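Local coordinates for protein chorismate synthase (Aquifex aeolicus, PDB 1Q1L) that catalyses the elimination of phosphate from 5-enolpyruvylshikimate-3-phosphate to give chorismate, the last step of the chorismate pathway, with reduced FMN as cofactor, at residues 248-252 / 253-257; 279-282 / 283-286; 384-387 / 388-392. One frame throughout, in Å; residues are numbered along the deposited sequence.

Interaction 1: residues 248-252 / 253-257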
loop_
_atom_site.group_PDB
_atom_site.type_symbol
_atom_site.label_atom_id
_atom_site.label_comp_id
_atom_site.label_asym_id
_atom_site.label_seq_id
_atom_site.Cartn_x
_atom_site.Cartn_y
_atom_site.Cartn_z
ATOM N N TRP A 248 8.560 -7.300 9.702
ATOM C CA TRP A 248 7.874 -8.572 9.517
ATOM C C TRP A 248 7.324 -8.797 8.113
ATOM O O TRP A 248 7.460 -9.894 7.565
ATOM C CB TRP A 248 6.737 -8.728 10.541
ATOM C CG TRP A 248 5.548 -7.866 10.258
ATOM C CD1 TRP A 248 5.433 -6.524 10.483
ATOM C CD2 TRP A 248 4.331 -8.270 9.617
ATOM N NE1 TRP A 248 4.225 -6.066 10.018
ATOM C CE2 TRP A 248 3.527 -7.117 9.481
ATOM C CE3 TRP A 248 3.843 -9.495 9.141
ATOM C CZ2 TRP A 248 2.262 -7.148 8.886
ATOM C CZ3 TRP A 248 2.583 -9.529 8.551
ATOM C CH2 TRP A 248 1.807 -8.359 8.430
ATOM N N ASP A 249 6.716 -7.762 7.531
ATOM C CA ASP A 249 6.127 -7.884 6.202
ATOM C C ASP A 249 7.119 -7.889 5.044
ATOM O O ASP A 249 6.716 -8.035 3.894
ATOM C CB ASP A 249 5.073 -6.788 5.968
ATOM C CG ASP A 249 5.588 -5.388 6.287
ATOM O OD1 ASP A 249 6.819 -5.180 6.312
ATOM O OD2 ASP A 249 4.751 -4.486 6.502
ATOM N N ARG A 250 8.409 -7.737 5.331
ATOM C CA ARG A 250 9.416 -7.745 4.272
ATOM C C ARG A 250 10.109 -9.102 4.145
ATOM O O ARG A 250 10.805 -9.373 3.167
ATOM C CB ARG A 250 10.459 -6.655 4.513
ATOM C CG ARG A 250 9.962 -5.239 4.239
ATOM C CD ARG A 250 10.939 -4.215 4.805
ATOM N NE ARG A 250 11.629 -3.422 3.786
ATOM C CZ ARG A 250 12.305 -3.926 2.755
ATOM N NH1 ARG A 250 12.387 -5.238 2.577
ATOM N NH2 ARG A 250 12.918 -3.108 1.909
ATOM N N ARG A 251 9.909 -9.958 5.132
ATOM C CA ARG A 251 10.522 -11.279 5.119
ATOM C C ARG A 251 10.040 -12.084 3.920
ATOM O O ARG A 251 8.833 -12.239 3.711
ATOM C CB ARG A 251 10.205 -11.993 6.426
ATOM C CG ARG A 251 10.964 -11.393 7.602
ATOM C CD ARG A 251 10.541 -11.986 8.935
ATOM N NE ARG A 251 11.651 -11.964 9.879
ATOM C CZ ARG A 251 12.477 -12.985 10.079
ATOM N NH1 ARG A 251 12.308 -14.119 9.409
ATOM N NH2 ARG A 251 13.485 -12.866 10.931
ATOM N N ILE A 252 10.992 -12.595 3.142
ATOM C CA ILE A 252 10.677 -13.351 1.938
ATOM C C ILE A 252 9.792 -14.577 2.183
ATOM O O ILE A 252 8.908 -14.881 1.376
ATOM C CB ILE A 252 11.983 -13.774 1.201
ATOM C CG1 ILE A 252 11.662 -14.194 -0.231
ATOM C CG2 ILE A 252 12.666 -14.917 1.938
ATOM C CD1 ILE A 252 11.076 -13.076 -1.066
ATOM N N ASP A 253 10.012 -15.272 3.294
ATOM C CA ASP A 253 9.223 -16.465 3.606
ATOM C C ASP A 253 7.751 -16.121 3.790
ATOM O O ASP A 253 6.869 -16.808 3.271
ATOM C CB ASP A 253 9.766 -17.143 4.865
ATOM C CG ASP A 253 10.252 -16.143 5.899
ATOM O OD1 ASP A 253 9.464 -15.259 6.305
ATOM O OD2 ASP A 253 11.426 -16.238 6.307
ATOM N N GLY A 254 7.487 -15.051 4.527
ATOM C CA GLY A 254 6.114 -14.637 4.735
ATOM C C GLY A 254 5.462 -14.319 3.406
ATOM O O GLY A 254 4.336 -14.742 3.152
ATOM N N ARG A 255 6.164 -13.585 2.548
ATOM C CA ARG A 255 5.608 -13.229 1.240
ATOM C C ARG A 255 5.316 -14.469 0.405
ATOM O O ARG A 255 4.273 -14.566 -0.236
ATOM C CB ARG A 255 6.561 -12.320 0.472
ATOM C CG ARG A 255 6.736 -10.930 1.075
ATOM C CD ARG A 255 7.321 -10.012 0.018
ATOM N NE ARG A 255 8.564 -9.405 0.454
ATOM C CZ ARG A 255 9.373 -8.711 -0.338
ATOM N NH1 ARG A 255 9.071 -8.537 -1.620
ATOM N NH2 ARG A 255 10.487 -8.195 0.155
ATOM N N ILE A 256 6.246 -15.415 0.396
ATOM C CA ILE A 256 6.034 -16.647 -0.346
ATOM C C ILE A 256 4.802 -17.345 0.222
ATOM O O ILE A 256 3.932 -17.785 -0.523
ATOM C CB ILE A 256 7.265 -17.586 -0.244
ATOM C CG1 ILE A 256 8.426 -16.999 -1.050
ATOM C CG2 ILE A 256 6.908 -18.984 -0.745
ATOM C CD1 ILE A 256 9.727 -17.774 -0.918
ATOM N N ALA A 257 4.724 -17.421 1.548
ATOM C CA ALA A 257 3.597 -18.069 2.223
ATOM C C ALA A 257 2.240 -17.495 1.822
ATOM O O ALA A 257 1.295 -18.241 1.579
ATOM C CB ALA A 257 3.765 -17.970 3.746
#
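R251 sits at the N-cap position of helix 252-261, where the preceding loop turns into the helix. This first helical turn is drawn by two backbone bonds: R255 N to R251 O at 3.2 Å, and I256 N to I252 O at 2.9 Å.

A side chain also reaches back to the loop. The R255 guanidinium offers its edge, almost in plane, to the carbonyl of R250, with NH2 3.2 Å from R250 O and an N-H...O angle of 158°. A bend at chi3 (-123°) swings the group round to that oxygen. E377 of helix 356-379 forms salt bridges with both guanidinium groups, its OE1 with R250 NH1 and its OE2 with R255 NH2, which is probably what lets R250 NH1 and R255 NH2 lie 4.3 Å apart.

A looser charge pair links R251 and D253. Their side chains run side by side, guanidinium and carboxylate nearly coplanar at 23°, but R251 NH1 to D253 OD2 is a long 3.9 Å. Nearer the backbone, D253 OD1 lies 3.4 Å from R251 CB. The carboxylate at the helix start is likely to be favoured by the helix dipole.

Apolar contact comes from I252, which also packs on V370 and A374 of helix 356-379, while I256 leans on I317 and V319 of strand 317-323. The two isoleucines meet through I252 CG1 and I256 CD1, 4.1 Å apart.

Interaction 2: residues 279-282 / 283-286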
loop_
_atom_site.group_PDB
_atom_site.type_symbol
_atom_site.label_atom_id
_atom_site.label_comp_id
_atom_site.label_asym_id
_atom_site.label_seq_id
_atom_site.Cartn_x
_atom_site.Cartn_y
_atom_site.Cartn_z
ATOM N N ARG A 279 10.849 -31.406 13.893
ATOM C CA ARG A 279 10.962 -32.667 14.624
ATOM C C ARG A 279 12.410 -33.144 14.696
ATOM O O ARG A 279 12.706 -34.136 15.361
ATOM C CB ARG A 279 10.129 -33.752 13.942
ATOM C CG ARG A 279 8.753 -33.295 13.521
ATOM C CD ARG A 279 7.973 -34.405 12.835
ATOM N NE ARG A 279 6.852 -33.872 12.063
ATOM C CZ ARG A 279 5.922 -33.054 12.550
ATOM N NH1 ARG A 279 5.968 -32.662 13.817
ATOM N NH2 ARG A 279 4.943 -32.618 11.767
ATOM N N ARG A 280 13.306 -32.439 14.010
ATOM C CA ARG A 280 14.713 -32.819 13.987
ATOM C C ARG A 280 15.578 -31.994 14.925
ATOM O O ARG A 280 15.135 -30.989 15.475
ATOM C CB ARG A 280 15.275 -32.688 12.572
ATOM C CG ARG A 280 14.657 -33.617 11.539
ATOM C CD ARG A 280 15.453 -33.513 10.252
ATOM N NE ARG A 280 14.962 -34.386 9.193
ATOM C CZ ARG A 280 15.584 -34.552 8.031
ATOM N NH1 ARG A 280 16.716 -33.905 7.787
ATOM N NH2 ARG A 280 15.076 -35.361 7.112
ATOM N N PHE A 281 16.820 -32.432 15.098
ATOM C CA PHE A 281 17.776 -31.731 15.945
ATOM C C PHE A 281 18.404 -30.605 15.137
ATOM O O PHE A 281 18.566 -30.717 13.922
ATOM C CB PHE A 281 18.875 -32.688 16.420
ATOM C CG PHE A 281 18.387 -33.761 17.351
ATOM C CD1 PHE A 281 17.836 -33.430 18.585
ATOM C CD2 PHE A 281 18.471 -35.104 16.994
ATOM C CE1 PHE A 281 17.374 -34.423 19.454
ATOM C CE2 PHE A 281 18.015 -36.105 17.855
ATOM C CZ PHE A 281 17.465 -35.760 19.090
ATOM N N GLY A 282 18.756 -29.519 15.809
ATOM C CA GLY A 282 19.364 -28.400 15.116
ATOM C C GLY A 282 20.479 -28.820 14.173
ATOM O O GLY A 282 20.568 -28.325 13.050
ATOM N N SER A 283 21.322 -29.746 14.622
ATOM C CA SER A 283 22.444 -30.212 13.814
ATOM C C SER A 283 22.024 -30.970 12.557
ATOM O O SER A 283 22.754 -30.985 11.567
ATOM C CB SER A 283 23.379 -31.089 14.657
ATOM O OG SER A 283 22.728 -32.272 15.082
ATOM N N GLN A 284 20.858 -31.604 12.589
ATOM C CA GLN A 284 20.393 -32.343 11.421
ATOM C C GLN A 284 19.524 -31.491 10.502
ATOM O O GLN A 284 18.937 -31.993 9.544
ATOM C CB GLN A 284 19.646 -33.615 11.844
ATOM C CG GLN A 284 18.996 -33.559 13.213
ATOM C CD GLN A 284 18.365 -34.886 13.608
ATOM O OE1 GLN A 284 18.989 -35.942 13.486
ATOM N NE2 GLN A 284 17.131 -34.836 14.091
ATOM N N VAL A 285 19.447 -30.198 10.801
ATOM C CA VAL A 285 18.673 -29.271 9.988
ATOM C C VAL A 285 19.621 -28.234 9.404
ATOM O O VAL A 285 19.549 -27.906 8.221
ATOM C CB VAL A 285 17.591 -28.547 10.821
ATOM C CG1 VAL A 285 16.913 -27.473 9.977
ATOM C CG2 VAL A 285 16.555 -29.550 11.312
ATOM N N HIS A 286 20.517 -27.735 10.251
ATOM C CA HIS A 286 21.500 -26.724 9.878
ATOM C C HIS A 286 22.183 -26.986 8.544
ATOM O O HIS A 286 22.712 -28.071 8.310
ATOM C CB HIS A 286 22.569 -26.614 10.969
ATOM C CG HIS A 286 23.686 -25.677 10.629
ATOM N ND1 HIS A 286 23.499 -24.318 10.481
ATOM C CD2 HIS A 286 25.000 -25.904 10.393
ATOM C CE1 HIS A 286 24.650 -23.750 10.165
ATOM N NE2 HIS A 286 25.577 -24.690 10.106
#
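Two overlapping type I beta turns, 281-284 and 282-285, coil the loop between strands 266-271 and 289-292 into roughly one helical turn. F281 O accepts Q284 N at 2.8 Å. G282 O takes two amides, V285 N at 3.1 Å and H286 N at 2.9 Å.

Side chains fold over this turn. Q284 runs extended beyond CG and slants across F281, bringing its CG to 3.3 Å from F281 CB, its amide plane 45° from the phenyl ring; a chi1 of only 27°, well short of a staggered value, carries it there. Trimming Q284 to an alanine would probably strip the cover from the base of the F281 ring and leave that ring freer to turn. R280, its chain extended, directs the edge of its guanidinium to the backbone of Q284 in a weak bond, NH1 to O 3.4 Å, while R280 CB rests on V285 CG2 at 3.6 Å.

E225 of the second subunit accepts a hydrogen bond from S283 N. The i to i+4 bond from H286 N back to G282 O makes this an alpha turn, built on consecutive beta turns in a surface loop.

Interaction 3: residues 384-387 / 388-392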
loop_
_atom_site.group_PDB
_atom_site.type_symbol
_atom_site.label_atom_id
_atom_site.label_comp_id
_atom_site.label_asym_id
_atom_site.label_seq_id
_atom_site.Cartn_x
_atom_site.Cartn_y
_atom_site.Cartn_z
HETATM N N MSE A 384 15.373 -2.799 -18.833
HETATM C CA MSE A 384 16.192 -3.995 -18.656
HETATM C C MSE A 384 17.700 -3.806 -18.588
HETATM O O MSE A 384 18.372 -4.450 -17.782
HETATM C CB MSE A 384 15.845 -5.017 -19.736
HETATM C CG MSE A 384 14.438 -5.586 -19.604
HETATM SE SE MSE A 384 14.052 -6.284 -17.826
HETATM C CE MSE A 384 15.481 -7.591 -17.714
ATOM N N GLU A 385 18.233 -2.934 -19.434
ATOM C CA GLU A 385 19.664 -2.668 -19.453
ATOM C C GLU A 385 20.120 -2.174 -18.075
ATOM O O GLU A 385 21.170 -2.566 -17.566
ATOM C CB GLU A 385 19.979 -1.605 -20.511
ATOM C CG GLU A 385 19.645 -1.989 -21.967
ATOM C CD GLU A 385 18.151 -2.230 -22.245
ATOM O OE1 GLU A 385 17.302 -1.360 -21.932
ATOM O OE2 GLU A 385 17.833 -3.307 -22.806
ATOM N N GLU A 386 19.309 -1.309 -17.477
ATOM C CA GLU A 386 19.590 -0.715 -16.169
ATOM C C GLU A 386 19.541 -1.752 -15.035
ATOM O O GLU A 386 20.439 -1.813 -14.188
ATOM C CB GLU A 386 18.565 0.397 -15.923
ATOM C CG GLU A 386 18.713 1.173 -14.643
ATOM C CD GLU A 386 17.783 2.380 -14.612
ATOM O OE1 GLU A 386 16.540 2.196 -14.623
ATOM O OE2 GLU A 386 18.305 3.515 -14.588
ATOM N N VAL A 387 18.489 -2.561 -15.028
ATOM C CA VAL A 387 18.311 -3.584 -14.008
ATOM C C VAL A 387 19.389 -4.667 -14.106
ATOM O O VAL A 387 19.934 -5.101 -13.094
ATOM C CB VAL A 387 16.916 -4.237 -14.130
ATOM C CG1 VAL A 387 16.710 -5.250 -13.014
ATOM C CG2 VAL A 387 15.838 -3.164 -14.073
ATOM N N LYS A 388 19.698 -5.095 -15.324
ATOM C CA LYS A 388 20.717 -6.126 -15.531
ATOM C C LYS A 388 22.089 -5.682 -15.046
ATOM O O LYS A 388 22.852 -6.479 -14.507
ATOM C CB LYS A 388 20.811 -6.503 -17.005
ATOM C CG LYS A 388 19.632 -7.300 -17.533
ATOM C CD LYS A 388 19.828 -7.571 -19.013
ATOM C CE LYS A 388 18.629 -8.266 -19.617
ATOM N NZ LYS A 388 18.821 -8.474 -21.078
ATOM N N LYS A 389 22.407 -4.410 -15.250
ATOM C CA LYS A 389 23.689 -3.885 -14.817
ATOM C C LYS A 389 23.778 -3.900 -13.293
ATOM O O LYS A 389 24.823 -4.224 -12.727
ATOM C CB LYS A 389 23.873 -2.454 -15.340
ATOM C CG LYS A 389 25.074 -1.724 -14.758
ATOM C CD LYS A 389 26.384 -2.366 -15.179
ATOM C CE LYS A 389 27.564 -1.723 -14.464
ATOM N NZ LYS A 389 27.566 -0.236 -14.609
ATOM N N ARG A 390 22.681 -3.551 -12.627
ATOM C CA ARG A 390 22.666 -3.527 -11.168
ATOM C C ARG A 390 22.718 -4.938 -10.593
ATOM O O ARG A 390 23.257 -5.159 -9.509
ATOM C CB ARG A 390 21.419 -2.797 -10.671
ATOM C CG ARG A 390 21.354 -1.353 -11.132
ATOM C CD ARG A 390 20.047 -0.717 -10.729
ATOM N NE ARG A 390 19.939 0.660 -11.196
ATOM C CZ ARG A 390 18.886 1.440 -10.972
ATOM N NH1 ARG A 390 17.851 0.974 -10.282
ATOM N NH2 ARG A 390 18.862 2.681 -11.445
ATOM N N PHE A 391 22.152 -5.890 -11.323
ATOM C CA PHE A 391 22.148 -7.284 -10.896
ATOM C C PHE A 391 23.601 -7.767 -10.917
ATOM O O PHE A 391 24.099 -8.335 -9.939
ATOM C CB PHE A 391 21.300 -8.117 -11.864
ATOM C CG PHE A 391 21.199 -9.578 -11.498
ATOM C CD1 PHE A 391 20.258 -10.016 -10.572
ATOM C CD2 PHE A 391 22.039 -10.515 -12.090
ATOM C CE1 PHE A 391 20.153 -11.370 -10.243
ATOM C CE2 PHE A 391 21.945 -11.872 -11.766
ATOM C CZ PHE A 391 20.998 -12.297 -10.841
ATOM N N GLU A 392 24.277 -7.508 -12.034
ATOM C CA GLU A 392 25.667 -7.903 -12.230
ATOM C C GLU A 392 26.598 -7.323 -11.173
ATOM O O GLU A 392 27.456 -8.024 -10.645
ATOM C CB GLU A 392 26.121 -7.489 -13.627
ATOM C CG GLU A 392 25.340 -8.187 -14.731
ATOM C CD GLU A 392 25.471 -7.498 -16.076
ATOM O OE1 GLU A 392 24.879 -7.997 -17.059
ATOM O OE2 GLU A 392 26.160 -6.457 -16.154
#
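E386, side by side with R390 on one flank of the helix, has its OE1 gripped twice: it accepts a hydrogen bond from D382 N and forms a salt bridge with K378 NZ of the third subunit. R390 NH1 hydrogen-bonds to L379 O of its own chain and to K378 O of the third subunit, which helps fix both groups. With CG anti to the backbone N (chi1 -178°), E386 extends beside the arginine. Its CG packs 3.3 Å above the R390 guanidinium plane, offset toward the rim. E386 OE2 stands 3.3 Å from R390 NH2, a salt bridge by charge, with no N-H directed at the oxygen.

The i to i+4 ladder starts helix 384-399: K388 N to M384 O and F391 N to V387 O are each 2.9 Å, K389 N to E385 O and R390 N to E386 O each 3.2 Å.

Elsewhere M384, a selenomethionine, curls at chi2 and chi3 to set its CE 3.7 Å from CE of the extended K388. V387 and F391 turn to L379 of helix 356-379, and V387 also packs on F159.

The result is the i, i+4 glutamate-arginine pair of an alpha helix, here placed at a subunit interface of the tetramer.

In the fold
Following the chain from the N terminus, the three contacts come in series; none nests in or crosses another, and each is local, with no intervening loop to close. Interaction 1 leads the loop after strand 229-236 into helix 252-261. Interaction 2 coils the connection from strand 266-271 to strand 289-292, its centre about 23 Å from that of interaction 1. Interaction 3 opens the last helix, 384-399, with its centre about 38 Å from that of interaction 2. Helix 356-379 is shared by interactions 1 and 3, which pack on different residues of it. Interactions 1 and 2 both touch the second subunit, interactions 1 and 3 the third.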